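Local coordinates for cleavage stimulation factor 77 (Encephalitozoon cuniculi, PDB 2UY1), which belongs to the Suppressor of forked family and probably takes part in forming the 3' ends of messenger RNAs, perhaps binding mRNA itself, at residues Phe157-Gln162 / Asp180-Asn185; Tyr295-Lys298 / Leu304-Lys307; Asn372-Phe377 / Glu392-Val397. One frame throughout, in Å; residues are numbered along the deposited sequence.

In the fold
The three contacts follow one another along an all-helical chain, and each joins two successive helices: 150-167 with 173-184 in contact 1, 282-300 with 302-311 in contact 2, and 370-379 with 384-397 in contact 3. No helix is shared. The centres of contacts 1 and 2 lie 44 Å apart, on opposite sides of the centre of the chain, those of contacts 2 and 3 are 34 Å apart, and those of contacts 1 and 3 are 57 Å apart. Such spacing fits an elongated superhelix of the TPR clan, built from local helix-to-helix contacts. In all three places the second chain of the assembly also reaches at least one residue.

Contact 1: Phe157-Gln162 / Asp180-Asn185; sequences FQRYQQ and DLEMEN
Leu181 of helix 173-184 is directed toward helix 150-167 and meets Gln162, where the CA atoms of the two residues are 8.4 Å apart. Its CG stands anti to the backbone N (chi1 163°), and the branch ending in CD1 reaches across to lie against the glutamine, 3.9 Å from Gln162 CB. The modelled distance of 3.0 Å from CD1 to Gln162 OE1 is too short to carry weight. Leucine suits the place because it also packs on Ile163 of helix 150-167. Glutamine brings a methylene chain for the methyl to rest on and a polar amide suited to an exposed residue.

The two segments belong to successive helices of an alpha-solenoid in the TPR clan, in which each helix packs on the next. Glu182, one residue on, is buried, and its carboxylate probably depends on nearby cations. Its chain bends at chi2 and crosses that of Arg159 at about a right angle, so that both carboxylate oxygens face a single guanidinium nitrogen. Arg159 NH2 is 3.4 Å from Glu182 OE1 and 3.4 Å from Glu182 OE2; both bonds of this salt bridge are weak, although the N-H points almost straight at OE2 (169°). The carboxylate carbon CD lies in the guanidinium plane at its edge, while the two flat groups are turned 58° apart. Arg197 of helix 193-208 is the stronger partner, its NE forming a salt bridge with OE1, so two arginines gather round one buried carboxylate.

Contact 2: Tyr295-Lys298 / Leu304-Lys307; sequences YVLK and LFRK
A chi1 of 174° turns CG1 of Val296 away from its amide nitrogen and sends this methyl across to the backbone of the facing helix. Leu297 and Phe305 both swing CG away from their amide nitrogens as well (chi1 -177° and 166°), and with the backbones placed as they are, the two side chains run side by side in the same direction.

The methyl of Val296 presses on the peptide that joins Leu304 to Phe305: CG1 is 3.4 Å from Phe305 N and 3.5 Å from Leu304 C. It also meets the side chain of Leu304, at 3.8 Å from CB. A compact, beta-branched valine fits here because the backbones are very close, with the CA atoms of Leu297 and Phe305 only 5.0 Å apart. Beside it, Leu297 CB approaches the Phe305 ring obliquely, 4.0 Å from CD1. No hydrogen bond crosses between the segments; the side chains that meet are apolar, which suits the buried Val296 and Phe305.

Because Leu297 and Phe305 point the same way, they offer a shared apolar surface to helix 319-333, where Leu297 meets Ile328 and the phenylalanine meets Tyr324 and Cys325. Lys298 NZ donates to backbone atoms of the second chain, against whose backbone Leu297 also packs. Helices 282-300 and 302-311 are separated by a very short turn, and this tight helical hairpin, covered by the next helix in sequence, is the arrangement expected of an alpha-solenoid in the TPR clan.

Contact 3: Asn372-Phe377 / Glu392-Val397; sequences NARALF and EYEFMV
Arg374 reaches from helix 370-379 to Glu394 on helix 384-397, bridging two successive helices of the TPR-like solenoid. The backbones are well apart, 10.2 Å between the two CA atoms, and the arginine covers the gap with a chain extended from CG to NE. Glu394, bent at chi2, meets it at about a right angle, with the carboxylate plane turned 57° from the guanidinium.

This crossing brings arginine NH1 and NH2 end-on to one oxygen. In this salt bridge Arg374 NH2 gives the shorter bond, 2.6 Å to the syn lone pair of Glu394 OE1; Arg374 NH1, 3.0 Å from Glu394 OE1, meets it from the syn side but 30° out of the carboxylate plane. The oxygen lies near the guanidinium plane for both. A long side chain ending in a flat cation with two neighbouring N-H donors suits the span, and the buried glutamate probably gains from its charge. OE2 takes the backbone N-H of Ser399, helping to fix the carboxylate's rotation.

Tyr393 turns its ring edge to the arginine, with CE2 4.3 Å from Arg374 NH2. One face of that ring carries Val397 CG2, 3.7 Å above its plane and displaced toward the rim.

Contact 1: Phe157-Gln162 / Asp180-Asn185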
loop_
_atom_site.group_PDB
_atom_site.type_symbol
_atom_site.label_atom_id
_atom_site.label_comp_id
_atom_site.label_asym_id
_atom_site.label_seq_id
_atom_site.Cartn_x
_atom_site.Cartn_y
_atom_site.Cartn_z
ATOM N N PHE B 157 -41.720 -1.960 -25.746
ATOM C CA PHE B 157 -40.899 -3.084 -26.261
ATOM C C PHE B 157 -39.381 -2.749 -26.245
ATOM O O PHE B 157 -38.556 -3.629 -25.936
ATOM C CB PHE B 157 -41.363 -3.500 -27.659
ATOM C CG PHE B 157 -40.617 -4.684 -28.242
ATOM C CD1 PHE B 157 -41.038 -5.982 -27.972
ATOM C CD2 PHE B 157 -39.519 -4.491 -29.083
ATOM C CE1 PHE B 157 -40.370 -7.078 -28.527
ATOM C CE2 PHE B 157 -38.848 -5.574 -29.657
ATOM C CZ PHE B 157 -39.261 -6.865 -29.378
ATOM N N GLN B 158 -39.041 -1.498 -26.598
ATOM C CA GLN B 158 -37.696 -0.944 -26.416
ATOM C C GLN B 158 -37.294 -1.043 -24.948
ATOM O O GLN B 158 -36.161 -1.375 -24.621
ATOM C CB GLN B 158 -37.629 0.529 -26.812
ATOM C CG GLN B 158 -38.016 0.864 -28.233
ATOM C CD GLN B 158 -37.579 2.267 -28.658
ATOM O OE1 GLN B 158 -37.827 3.252 -27.946
ATOM N NE2 GLN B 158 -36.918 2.363 -29.824
ATOM N N ARG B 159 -38.236 -0.758 -24.056
ATOM C CA ARG B 159 -37.925 -0.738 -22.630
ATOM C C ARG B 159 -37.573 -2.129 -22.092
ATOM O O ARG B 159 -36.510 -2.307 -21.473
ATOM C CB ARG B 159 -39.044 -0.044 -21.848
ATOM C CG ARG B 159 -38.925 1.488 -21.835
ATOM C CD ARG B 159 -40.158 2.170 -21.197
ATOM N NE ARG B 159 -40.349 1.850 -19.768
ATOM C CZ ARG B 159 -41.520 1.895 -19.116
ATOM N NH1 ARG B 159 -42.642 2.233 -19.740
ATOM N NH2 ARG B 159 -41.573 1.576 -17.830
ATOM N N TYR B 160 -38.432 -3.113 -22.381
ATOM C CA TYR B 160 -38.218 -4.507 -21.986
ATOM C C TYR B 160 -36.869 -5.088 -22.453
ATOM O O TYR B 160 -36.386 -6.089 -21.896
ATOM C CB TYR B 160 -39.368 -5.407 -22.446
ATOM C CG TYR B 160 -39.210 -6.818 -21.951
ATOM C CD1 TYR B 160 -39.200 -7.099 -20.571
ATOM C CD2 TYR B 160 -39.036 -7.884 -22.840
ATOM C CE1 TYR B 160 -39.030 -8.394 -20.083
ATOM C CE2 TYR B 160 -38.859 -9.192 -22.352
ATOM C CZ TYR B 160 -38.866 -9.422 -20.970
ATOM O OH TYR B 160 -38.719 -10.684 -20.480
ATOM N N GLN B 161 -36.270 -4.462 -23.468
ATOM C CA GLN B 161 -34.924 -4.835 -23.913
ATOM C C GLN B 161 -33.900 -4.534 -22.835
ATOM O O GLN B 161 -33.083 -5.399 -22.504
ATOM C CB GLN B 161 -34.523 -4.099 -25.194
ATOM C CG GLN B 161 -35.347 -4.416 -26.438
ATOM C CD GLN B 161 -35.207 -3.326 -27.496
ATOM O OE1 GLN B 161 -34.525 -2.307 -27.283
ATOM N NE2 GLN B 161 -35.859 -3.525 -28.637
ATOM N N GLN B 162 -33.934 -3.307 -22.307
ATOM C CA GLN B 162 -33.035 -2.869 -21.216
ATOM C C GLN B 162 -33.253 -3.636 -19.904
ATOM O O GLN B 162 -32.313 -3.772 -19.109
ATOM C CB GLN B 162 -33.138 -1.360 -20.965
ATOM C CG GLN B 162 -32.913 -0.475 -22.216
ATOM C CD GLN B 162 -32.466 0.969 -21.886
ATOM O OE1 GLN B 162 -33.083 1.673 -21.063
ATOM N NE2 GLN B 162 -31.389 1.418 -22.547
ATOM N N ASP B 180 -32.665 1.950 -10.606
ATOM C CA ASP B 180 -32.008 3.131 -11.215
ATOM C C ASP B 180 -32.515 3.471 -12.631
ATOM O O ASP B 180 -32.766 4.627 -12.932
ATOM C CB ASP B 180 -30.494 2.942 -11.270
ATOM C CG ASP B 180 -29.851 2.781 -9.905
ATOM O OD1 ASP B 180 -30.235 3.488 -8.933
ATOM O OD2 ASP B 180 -28.936 1.927 -9.820
ATOM N N LEU B 181 -32.625 2.458 -13.487
ATOM C CA LEU B 181 -33.173 2.595 -14.847
ATOM C C LEU B 181 -34.594 3.185 -14.849
ATOM O O LEU B 181 -34.875 4.092 -15.641
ATOM C CB LEU B 181 -33.145 1.235 -15.602
ATOM C CG LEU B 181 -34.009 1.040 -16.879
ATOM C CD1 LEU B 181 -33.219 1.345 -18.091
ATOM C CD2 LEU B 181 -34.589 -0.363 -16.990
ATOM N N GLU B 182 -35.476 2.657 -13.983
ATOM C CA GLU B 182 -36.864 3.145 -13.828
ATOM C C GLU B 182 -36.989 4.510 -13.170
ATOM O O GLU B 182 -37.924 5.276 -13.470
ATOM C CB GLU B 182 -37.726 2.139 -13.045
ATOM C CG GLU B 182 -38.144 0.881 -13.824
ATOM C CD GLU B 182 -39.032 1.160 -15.049
ATOM O OE1 GLU B 182 -39.784 2.173 -15.061
ATOM O OE2 GLU B 182 -38.997 0.344 -15.994
ATOM N N MET B 183 -36.097 4.800 -12.237
ATOM C CA MET B 183 -36.064 6.145 -11.632
ATOM C C MET B 183 -35.845 7.261 -12.637
ATOM O O MET B 183 -36.390 8.352 -12.458
ATOM C CB MET B 183 -35.012 6.256 -10.535
ATOM C CG MET B 183 -35.374 5.551 -9.265
ATOM S SD MET B 183 -36.923 6.162 -8.546
ATOM C CE MET B 183 -36.446 7.768 -7.937
ATOM N N GLU B 184 -35.026 6.993 -13.660
ATOM C CA GLU B 184 -34.590 8.033 -14.622
ATOM C C GLU B 184 -35.577 8.150 -15.779
ATOM O O GLU B 184 -36.000 9.269 -16.139
ATOM C CB GLU B 184 -33.144 7.822 -15.124
ATOM C CG GLU B 184 -32.880 6.480 -15.813
ATOM C CD GLU B 184 -31.628 6.445 -16.700
ATOM O OE1 GLU B 184 -30.847 7.430 -16.749
ATOM O OE2 GLU B 184 -31.415 5.400 -17.355
ATOM N N ASN B 185 -35.908 6.986 -16.353
ATOM C CA ASN B 185 -37.021 6.744 -17.310
ATOM C C ASN B 185 -36.715 5.624 -18.320
ATOM O O ASN B 185 -36.311 4.521 -17.923
ATOM C CB ASN B 185 -37.548 8.021 -17.975
ATOM C CG ASN B 185 -38.609 8.711 -17.132
ATOM O OD1 ASN B 185 -38.770 8.267 -15.867
ATOM N ND2 ASN B 185 -39.288 9.627 -17.610
#

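Contact 2: Tyr295-Lys298 / Leu304-Lys307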
loop_
_atom_site.group_PDB
_atom_site.type_symbol
_atom_site.label_atom_id
_atom_site.label_comp_id
_atom_site.label_asym_id
_atom_site.label_seq_id
_atom_site.Cartn_x
_atom_site.Cartn_y
_atom_site.Cartn_z
ATOM N N TYR B 295 -24.593 9.265 16.750
ATOM C CA TYR B 295 -26.023 9.607 16.932
ATOM C C TYR B 295 -26.174 10.798 17.886
ATOM O O TYR B 295 -26.844 11.804 17.568
ATOM C CB TYR B 295 -26.839 8.391 17.441
ATOM C CG TYR B 295 -28.277 8.758 17.851
ATOM C CD1 TYR B 295 -29.356 8.548 16.976
ATOM C CD2 TYR B 295 -28.548 9.406 19.073
ATOM C CE1 TYR B 295 -30.683 8.906 17.355
ATOM C CE2 TYR B 295 -29.874 9.843 19.393
ATOM C CZ TYR B 295 -30.917 9.558 18.554
ATOM O OH TYR B 295 -32.228 9.933 18.906
ATOM N N VAL B 296 -25.547 10.683 19.049
ATOM C CA VAL B 296 -25.639 11.696 20.072
ATOM C C VAL B 296 -24.991 13.000 19.669
ATOM O O VAL B 296 -25.551 14.040 19.934
ATOM C CB VAL B 296 -25.154 11.197 21.450
ATOM C CG1 VAL B 296 -25.131 12.343 22.469
ATOM C CG2 VAL B 296 -26.050 10.102 21.947
ATOM N N LEU B 297 -23.811 12.968 19.020
ATOM C CA LEU B 297 -23.194 14.161 18.485
ATOM C C LEU B 297 -24.119 14.851 17.513
ATOM O O LEU B 297 -24.233 16.083 17.480
ATOM C CB LEU B 297 -21.885 13.784 17.724
ATOM C CG LEU B 297 -21.020 14.902 17.140
ATOM C CD1 LEU B 297 -20.588 15.968 18.170
ATOM C CD2 LEU B 297 -19.765 14.357 16.340
ATOM N N LYS B 298 -24.741 14.084 16.645
ATOM C CA LYS B 298 -25.634 14.683 15.667
ATOM C C LYS B 298 -26.917 15.272 16.273
ATOM O O LYS B 298 -27.386 16.325 15.829
ATOM C CB LYS B 298 -25.976 13.683 14.563
ATOM C CG LYS B 298 -24.744 13.254 13.706
ATOM C CD LYS B 298 -24.494 14.221 12.576
ATOM C CE LYS B 298 -23.148 13.949 11.868
ATOM N NZ LYS B 298 -22.052 13.591 12.809
ATOM N N LEU B 304 -23.217 16.498 25.106
ATOM C CA LEU B 304 -23.832 15.185 25.363
ATOM C C LEU B 304 -23.098 13.978 24.755
ATOM O O LEU B 304 -23.103 12.865 25.349
ATOM C CB LEU B 304 -25.332 15.161 24.945
ATOM C CG LEU B 304 -26.367 15.655 25.994
ATOM C CD1 LEU B 304 -27.726 15.824 25.408
ATOM C CD2 LEU B 304 -26.426 14.709 27.170
ATOM N N PHE B 305 -22.482 14.176 23.570
ATOM C CA PHE B 305 -21.426 13.232 23.032
ATOM C C PHE B 305 -20.400 12.927 24.147
ATOM O O PHE B 305 -20.076 11.796 24.423
ATOM C CB PHE B 305 -20.719 13.827 21.768
ATOM C CG PHE B 305 -19.444 13.112 21.366
ATOM C CD1 PHE B 305 -19.476 12.063 20.460
ATOM C CD2 PHE B 305 -18.236 13.496 21.888
ATOM C CE1 PHE B 305 -18.327 11.378 20.118
ATOM C CE2 PHE B 305 -17.049 12.857 21.532
ATOM C CZ PHE B 305 -17.092 11.798 20.662
ATOM N N ARG B 306 -19.954 13.992 24.788
ATOM C CA ARG B 306 -18.925 13.965 25.817
ATOM C C ARG B 306 -19.357 13.261 27.083
ATOM O O ARG B 306 -18.600 12.497 27.682
ATOM C CB ARG B 306 -18.524 15.401 26.127
ATOM C CG ARG B 306 -17.409 15.853 25.199
ATOM C CD ARG B 306 -17.015 17.226 25.500
ATOM N NE ARG B 306 -16.242 17.785 24.406
ATOM C CZ ARG B 306 -16.055 19.077 24.222
ATOM N NH1 ARG B 306 -16.615 19.945 25.030
ATOM N NH2 ARG B 306 -15.320 19.496 23.220
ATOM N N LYS B 307 -20.606 13.489 27.455
ATOM C CA LYS B 307 -21.229 12.779 28.565
ATOM C C LYS B 307 -21.444 11.313 28.287
ATOM O O LYS B 307 -21.229 10.494 29.175
ATOM C CB LYS B 307 -22.560 13.434 28.915
ATOM C CG LYS B 307 -23.480 12.606 29.791
ATOM C CD LYS B 307 -24.507 13.530 30.422
ATOM C CE LYS B 307 -25.075 12.950 31.734
ATOM N NZ LYS B 307 -26.256 12.132 31.396
#

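Contact 3: Asn372-Phe377 / Glu392-Val397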
loop_
_atom_site.group_PDB
_atom_site.type_symbol
_atom_site.label_atom_id
_atom_site.label_comp_id
_atom_site.label_asym_id
_atom_site.label_seq_id
_atom_site.Cartn_x
_atom_site.Cartn_y
_atom_site.Cartn_z
ATOM N N ASN B 372 5.328 16.612 20.525
ATOM C CA ASN B 372 4.619 15.480 21.082
ATOM C C ASN B 372 4.799 14.187 20.321
ATOM O O ASN B 372 4.943 13.121 20.941
ATOM C CB ASN B 372 3.126 15.778 21.262
ATOM C CG ASN B 372 2.896 16.751 22.379
ATOM O OD1 ASN B 372 3.810 16.730 23.393
ATOM N ND2 ASN B 372 1.941 17.522 22.346
ATOM N N ALA B 373 4.754 14.301 18.992
ATOM C CA ALA B 373 4.987 13.166 18.124
ATOM C C ALA B 373 6.312 12.527 18.472
ATOM O O ALA B 373 6.386 11.301 18.648
ATOM C CB ALA B 373 4.915 13.582 16.609
ATOM N N ARG B 374 7.358 13.335 18.588
ATOM C CA ARG B 374 8.712 12.815 18.793
ATOM C C ARG B 374 8.895 12.134 20.151
ATOM O O ARG B 374 9.477 11.048 20.226
ATOM C CB ARG B 374 9.766 13.904 18.635
ATOM C CG ARG B 374 9.998 14.390 17.230
ATOM C CD ARG B 374 10.883 15.635 17.356
ATOM N NE ARG B 374 11.317 16.209 16.082
ATOM C CZ ARG B 374 12.083 15.601 15.183
ATOM N NH1 ARG B 374 12.497 14.356 15.364
ATOM N NH2 ARG B 374 12.435 16.237 14.078
ATOM N N ALA B 375 8.367 12.762 21.196
ATOM C CA ALA B 375 8.339 12.157 22.543
ATOM C C ALA B 375 7.572 10.848 22.619
ATOM O O ALA B 375 7.974 9.927 23.351
ATOM C CB ALA B 375 7.758 13.146 23.544
ATOM N N LEU B 376 6.449 10.763 21.899
ATOM C CA LEU B 376 5.673 9.522 21.884
ATOM C C LEU B 376 6.454 8.379 21.167
ATOM O O LEU B 376 6.541 7.241 21.703
ATOM C CB LEU B 376 4.272 9.738 21.288
ATOM C CG LEU B 376 3.393 8.492 21.165
ATOM C CD1 LEU B 376 2.920 7.981 22.600
ATOM C CD2 LEU B 376 2.220 8.694 20.183
ATOM N N PHE B 377 6.975 8.676 19.969
ATOM C CA PHE B 377 7.814 7.748 19.199
ATOM C C PHE B 377 8.936 7.138 20.050
ATOM O O PHE B 377 9.146 5.930 19.965
ATOM C CB PHE B 377 8.394 8.486 17.993
ATOM C CG PHE B 377 9.106 7.608 16.982
ATOM C CD1 PHE B 377 8.395 6.905 15.990
ATOM C CD2 PHE B 377 10.513 7.538 16.981
ATOM C CE1 PHE B 377 9.087 6.110 15.030
ATOM C CE2 PHE B 377 11.193 6.786 16.030
ATOM C CZ PHE B 377 10.478 6.073 15.047
ATOM N N GLU B 392 10.966 9.657 7.102
ATOM C CA GLU B 392 10.630 10.559 5.983
ATOM C C GLU B 392 10.417 12.002 6.469
ATOM O O GLU B 392 10.950 12.972 5.887
ATOM C CB GLU B 392 9.369 10.107 5.231
ATOM C CG GLU B 392 8.859 11.100 4.051
ATOM C CD GLU B 392 9.687 11.047 2.748
ATOM O OE1 GLU B 392 10.825 10.511 2.738
ATOM O OE2 GLU B 392 9.220 11.545 1.694
ATOM N N TYR B 393 9.664 12.130 7.546
ATOM C CA TYR B 393 9.564 13.469 8.269
ATOM C C TYR B 393 10.898 14.169 8.658
ATOM O O TYR B 393 11.106 15.348 8.360
ATOM C CB TYR B 393 8.705 13.284 9.504
ATOM C CG TYR B 393 8.321 14.601 10.185
ATOM C CD1 TYR B 393 7.146 15.256 9.840
ATOM C CD2 TYR B 393 9.136 15.172 11.131
ATOM C CE1 TYR B 393 6.753 16.426 10.496
ATOM C CE2 TYR B 393 8.768 16.371 11.789
ATOM C CZ TYR B 393 7.592 16.966 11.458
ATOM O OH TYR B 393 7.214 18.136 12.059
ATOM N N GLU B 394 11.734 13.491 9.428
ATOM C CA GLU B 394 13.152 13.924 9.677
ATOM C C GLU B 394 13.985 14.349 8.463
ATOM O O GLU B 394 14.600 15.452 8.464
ATOM C CB GLU B 394 13.887 12.809 10.468
ATOM C CG GLU B 394 15.163 13.280 11.181
ATOM C CD GLU B 394 14.869 14.460 12.091
ATOM O OE1 GLU B 394 13.811 14.447 12.692
ATOM O OE2 GLU B 394 15.693 15.371 12.212
ATOM N N PHE B 395 14.037 13.494 7.409
ATOM C CA PHE B 395 14.606 13.899 6.147
ATOM C C PHE B 395 14.032 15.195 5.534
ATOM O O PHE B 395 14.764 16.012 4.974
ATOM C CB PHE B 395 14.545 12.749 5.121
ATOM C CG PHE B 395 15.441 12.958 3.899
ATOM C CD1 PHE B 395 16.744 12.489 3.886
ATOM C CD2 PHE B 395 14.972 13.626 2.758
ATOM C CE1 PHE B 395 17.553 12.637 2.748
ATOM C CE2 PHE B 395 15.769 13.784 1.651
ATOM C CZ PHE B 395 17.070 13.319 1.619
ATOM N N MET B 396 12.723 15.354 5.565
ATOM C CA MET B 396 12.108 16.547 4.960
ATOM C C MET B 396 12.328 17.844 5.773
ATOM O O MET B 396 12.798 18.873 5.241
ATOM C CB MET B 396 10.626 16.290 4.649
ATOM C CG MET B 396 10.463 15.354 3.443
ATOM S SD MET B 396 8.763 14.979 3.087
ATOM C CE MET B 396 8.069 16.576 2.567
ATOM N N VAL B 397 12.028 17.801 7.054
ATOM C CA VAL B 397 12.123 19.009 7.851
ATOM C C VAL B 397 12.982 18.951 9.122
ATOM O O VAL B 397 12.947 19.892 9.944
ATOM C CB VAL B 397 10.672 19.600 8.187
ATOM C CG1 VAL B 397 9.964 20.008 6.897
ATOM C CG2 VAL B 397 9.872 18.611 9.025
#